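Local coordinates for cellulosomal scaffoldin adaptor protein B (Acetivibrio cellulolyticus, PDB 4U3S), which probably anchors dockerin-bearing partners in the cellulosome, the piece here being the third type II cohesin domain of the scaffoldin, at residues Tyr4-Phe9 and Thr23-Lys28. Numbering follows the deposited sequence.
Sequences YITMNF and TVKINK
Tyr4 holds CG between its backbone N and carbonyl carbon (chi1 62°), which lays its ring across Asn27 of the neighbouring strand. The backbone of Asn27 puts CB over a face of that ring, and CG, anti to the backbone N, carries the amide along it, the two planes 26° apart. CB lies 3.5 Å from the Tyr4 ring centroid, near the ring normal, a CH-pi contact displaced toward the OH end, Asn27 CB being 3.4 Å from Tyr4 CZ. Asparagine suits the place: CB offers a methylene to pack on while ND2 hydrogen-bonds Glu2 O. Lys25 runs beside Thr6 on the same face; its bent chain returns NZ to Ile26 O at 3.0 Å, the donor well above the carbonyl plane, while the methylenes pass Asn8, whose OD1 is 3.7 Å from Lys25 CD. Thr6 CG2 faces Lys25 CB, leaving OG1 to bond Ile160 O.

Strands 4-9 and 19-27 form an antiparallel hairpin in one sheet of the cohesin beta-sandwich. Tyr4, Thr6 and Asn8 make hydrogen-bonded pairs with Asn27, Lys25 and Thr23, each joined by two backbone bonds; Thr23 N to Asn8 O is 2.8 Å and nearly straight. A water bridges that same Asn8 O and Thr23 OG1.

On the opposite face Ile5, Met7, Val24 and Ile26 face the sandwich interior; beta-branched Ile and Val suit an extended strand. Ile5, with CG1 anti to its backbone N (chi1 -179°), lays CD1 3.7 Å from Val24 CG1, and its CG1 also touches Ile26 CG2. The other Val24 methyl, CG2, meets Met7 CG at 3.9 Å; beyond it the unbranched thioether leads off from strand 23-27. Strand 32-40 of the second sheet packs against this layer, Val37 on Ile5, Ile39 on Met7 and Phe32 on Ile26.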
ATOM      1  N   TYR A   4       2.063   2.950  22.990  1.00 23.93           N
ATOM      2  CA  TYR A   4       3.259   2.764  22.177  1.00 23.07           C
ATOM      3  C   TYR A   4       3.159   1.572  21.265  1.00 21.54           C
ATOM      4  O   TYR A   4       2.278   0.722  21.427  1.00 21.76           O
ATOM      5  CB  TYR A   4       4.521   2.590  23.041  1.00 24.35           C
ATOM      6  CG  TYR A   4       4.539   1.378  23.964  1.00 26.01           C
ATOM      7  CD1 TYR A   4       4.863   0.122  23.492  1.00 25.51           C
ATOM      8  CD2 TYR A   4       4.293   1.518  25.337  1.00 27.52           C
ATOM      9  CE1 TYR A   4       4.873  -0.980  24.331  1.00 29.05           C
ATOM     10  CE2 TYR A   4       4.309   0.421  26.181  1.00 29.28           C
ATOM     11  CZ  TYR A   4       4.630  -0.815  25.670  1.00 29.69           C
ATOM     12  OH  TYR A   4       4.648  -1.917  26.480  1.00 36.80           O
ATOM     13  N   ILE A   5       4.076   1.553  20.304  1.00 20.10           N
ATOM     14  CA  ILE A   5       4.344   0.392  19.480  1.00 20.31           C
ATOM     15  C   ILE A   5       5.837   0.113  19.644  1.00 21.33           C
ATOM     16  O   ILE A   5       6.648   1.057  19.772  1.00 21.80           O
ATOM     17  CB  ILE A   5       3.944   0.583  18.002  1.00 18.99           C
ATOM     18  CG1 ILE A   5       4.233  -0.712  17.215  1.00 18.83           C
ATOM     19  CG2 ILE A   5       4.678   1.773  17.378  1.00 19.11           C
ATOM     20  CD1 ILE A   5       3.615  -0.712  15.848  1.00 17.17           C
ATOM     21  N   THR A   6       6.212  -1.155  19.677  1.00 21.00           N
ATOM     22  CA  THR A   6       7.600  -1.523  19.881  1.00 20.29           C
ATOM     23  C   THR A   6       7.853  -2.846  19.179  1.00 20.75           C
ATOM     24  O   THR A   6       6.919  -3.462  18.636  1.00 20.49           O
ATOM     25  CB  THR A   6       7.931  -1.608  21.388  1.00 21.44           C
ATOM     26  OG1 THR A   6       9.353  -1.622  21.584  1.00 23.12           O
ATOM     27  CG2 THR A   6       7.297  -2.835  22.031  1.00 20.40           C
ATOM     28  N   MET A   7       9.114  -3.237  19.150  1.00 21.99           N
ATOM     29  CA  MET A   7       9.504  -4.622  18.812  1.00 23.96           C
ATOM     30  C   MET A   7      10.288  -5.228  19.975  1.00 25.60           C
ATOM     31  O   MET A   7      11.144  -4.573  20.577  1.00 26.95           O
ATOM     32  CB  MET A   7      10.383  -4.653  17.566  1.00 27.44           C
ATOM     33  CG  MET A   7       9.654  -4.658  16.264  1.00 29.64           C
ATOM     34  SD  MET A   7      10.793  -4.796  14.858  1.00 28.39           S
ATOM     35  CE  MET A   7      11.420  -3.108  14.730  1.00 27.60           C
ATOM     36  N   ASN A   8       9.985  -6.479  20.274  1.00 25.41           N
ATOM     37  CA  ASN A   8      10.694  -7.258  21.286  1.00 27.12           C
ATOM     38  C   ASN A   8      11.262  -8.480  20.599  1.00 28.01           C
ATOM     39  O   ASN A   8      10.552  -9.134  19.835  1.00 25.30           O
ATOM     40  CB  ASN A   8       9.721  -7.716  22.379  1.00 30.36           C
ATOM     41  CG  ASN A   8       9.016  -6.555  23.050  1.00 35.51           C
ATOM     42  OD1 ASN A   8       7.789  -6.554  23.205  1.00 44.50           O
ATOM     43  ND2 ASN A   8       9.778  -5.546  23.412  1.00 37.21           N
ATOM     44  N   PHE A   9      12.528  -8.781  20.896  1.00 27.41           N
ATOM     45  CA  PHE A   9      13.177  -9.987  20.409  1.00 28.84           C
ATOM     46  C   PHE A   9      13.102 -11.070  21.478  1.00 29.15           C
ATOM     47  O   PHE A   9      13.297 -10.783  22.647  1.00 28.91           O
ATOM     48  CB  PHE A   9      14.657  -9.731  20.108  1.00 29.44           C
ATOM     49  CG  PHE A   9      14.915  -8.584  19.157  1.00 32.43           C
ATOM     50  CD1 PHE A   9      14.229  -8.481  17.970  1.00 33.34           C
ATOM     51  CD2 PHE A   9      15.891  -7.633  19.447  1.00 33.51           C
ATOM     52  CE1 PHE A   9      14.482  -7.441  17.078  1.00 31.05           C
ATOM     53  CE2 PHE A   9      16.145  -6.585  18.577  1.00 35.03           C
ATOM     54  CZ  PHE A   9      15.441  -6.489  17.385  1.00 31.48           C
ATOM     55  N   THR A  23       8.953  -9.615  17.614  1.00 21.91           N
ATOM     56  CA  THR A  23       7.520  -9.425  17.760  1.00 21.64           C
ATOM     57  C   THR A  23       7.170  -7.940  17.813  1.00 20.12           C
ATOM     58  O   THR A  23       7.688  -7.191  18.660  1.00 22.36           O
ATOM     59  CB  THR A  23       6.977 -10.099  19.029  1.00 22.50           C
ATOM     60  OG1 THR A  23       7.137 -11.519  18.925  1.00 23.23           O
ATOM     61  CG2 THR A  23       5.500  -9.791  19.183  1.00 22.77           C
ATOM     62  N   VAL A  24       6.276  -7.534  16.926  1.00 19.50           N
ATOM     63  CA  VAL A  24       5.706  -6.183  16.980  1.00 19.70           C
ATOM     64  C   VAL A  24       4.543  -6.195  17.961  1.00 19.30           C
ATOM     65  O   VAL A  24       3.623  -6.998  17.812  1.00 19.19           O
ATOM     66  CB  VAL A  24       5.221  -5.713  15.605  1.00 19.71           C
ATOM     67  CG1 VAL A  24       4.746  -4.268  15.700  1.00 19.31           C
ATOM     68  CG2 VAL A  24       6.346  -5.846  14.592  1.00 20.34           C
ATOM     69  N   LYS A  25       4.582  -5.269  18.914  1.00 21.37           N
ATOM     70  CA  LYS A  25       3.673  -5.256  20.056  1.00 23.15           C
ATOM     71  C   LYS A  25       3.130  -3.839  20.224  1.00 21.28           C
ATOM     72  O   LYS A  25       3.862  -2.853  20.041  1.00 21.05           O
ATOM     73  CB  LYS A  25       4.416  -5.684  21.312  1.00 28.38           C
ATOM     74  CG  LYS A  25       3.529  -5.837  22.526  1.00 37.42           C
ATOM     75  CD  LYS A  25       4.275  -5.516  23.812  1.00 46.37           C
ATOM     76  CE  LYS A  25       3.354  -5.622  25.024  1.00 53.28           C
ATOM     77  NZ  LYS A  25       2.197  -4.674  24.979  1.00 49.67           N
ATOM     78  N   ILE A  26       1.838  -3.726  20.498  1.00 19.97           N
ATOM     79  CA  ILE A  26       1.235  -2.425  20.856  1.00 20.37           C
ATOM     80  C   ILE A  26       0.739  -2.406  22.295  1.00 21.76           C
ATOM     81  O   ILE A  26       0.454  -3.449  22.921  1.00 21.26           O
ATOM     82  CB  ILE A  26       0.111  -1.967  19.893  1.00 19.63           C
ATOM     83  CG1 ILE A  26      -1.104  -2.890  19.987  1.00 20.09           C
ATOM     84  CG2 ILE A  26       0.620  -1.947  18.445  1.00 19.51           C
ATOM     85  CD1 ILE A  26      -2.317  -2.428  19.205  1.00 20.67           C
ATOM     86  N   ASN A  27       0.672  -1.205  22.842  1.00 22.73           N
ATOM     87  CA  ASN A  27       0.161  -1.007  24.187  1.00 24.13           C
ATOM     88  C   ASN A  27      -0.771   0.164  24.154  1.00 23.71           C
ATOM     89  O   ASN A  27      -0.400   1.259  23.720  1.00 23.38           O
ATOM     90  CB  ASN A  27       1.274  -0.740  25.190  1.00 25.69           C
ATOM     91  CG  ASN A  27       0.775  -0.812  26.615  1.00 29.90           C
ATOM     92  OD1 ASN A  27       0.301  -1.851  27.041  1.00 31.92           O
ATOM     93  ND2 ASN A  27       0.813   0.292  27.320  1.00 32.83           N
ATOM     94  N   LYS A  28      -1.992  -0.078  24.618  1.00 24.77           N
ATOM     95  CA  LYS A  28      -3.011   0.967  24.793  1.00 24.98           C
ATOM     96  C   LYS A  28      -3.284   1.835  23.561  1.00 24.52           C
ATOM     97  O   LYS A  28      -3.353   3.061  23.674  1.00 23.75           O
ATOM     98  CB  LYS A  28      -2.669   1.846  26.009  1.00 28.34           C
ATOM     99  CG  LYS A  28      -2.727   1.083  27.322  1.00 33.36           C
ATOM    100  CD  LYS A  28      -2.182   1.911  28.469  1.00 39.96           C
ATOM    101  CE  LYS A  28      -2.233   1.124  29.767  1.00 45.80           C
ATOM    102  NZ  LYS A  28      -3.611   1.089  30.327  1.00 51.76           N
TER
HETATM  103  O   HOH W   1       9.583 -12.252  19.965  1.00 23.90           O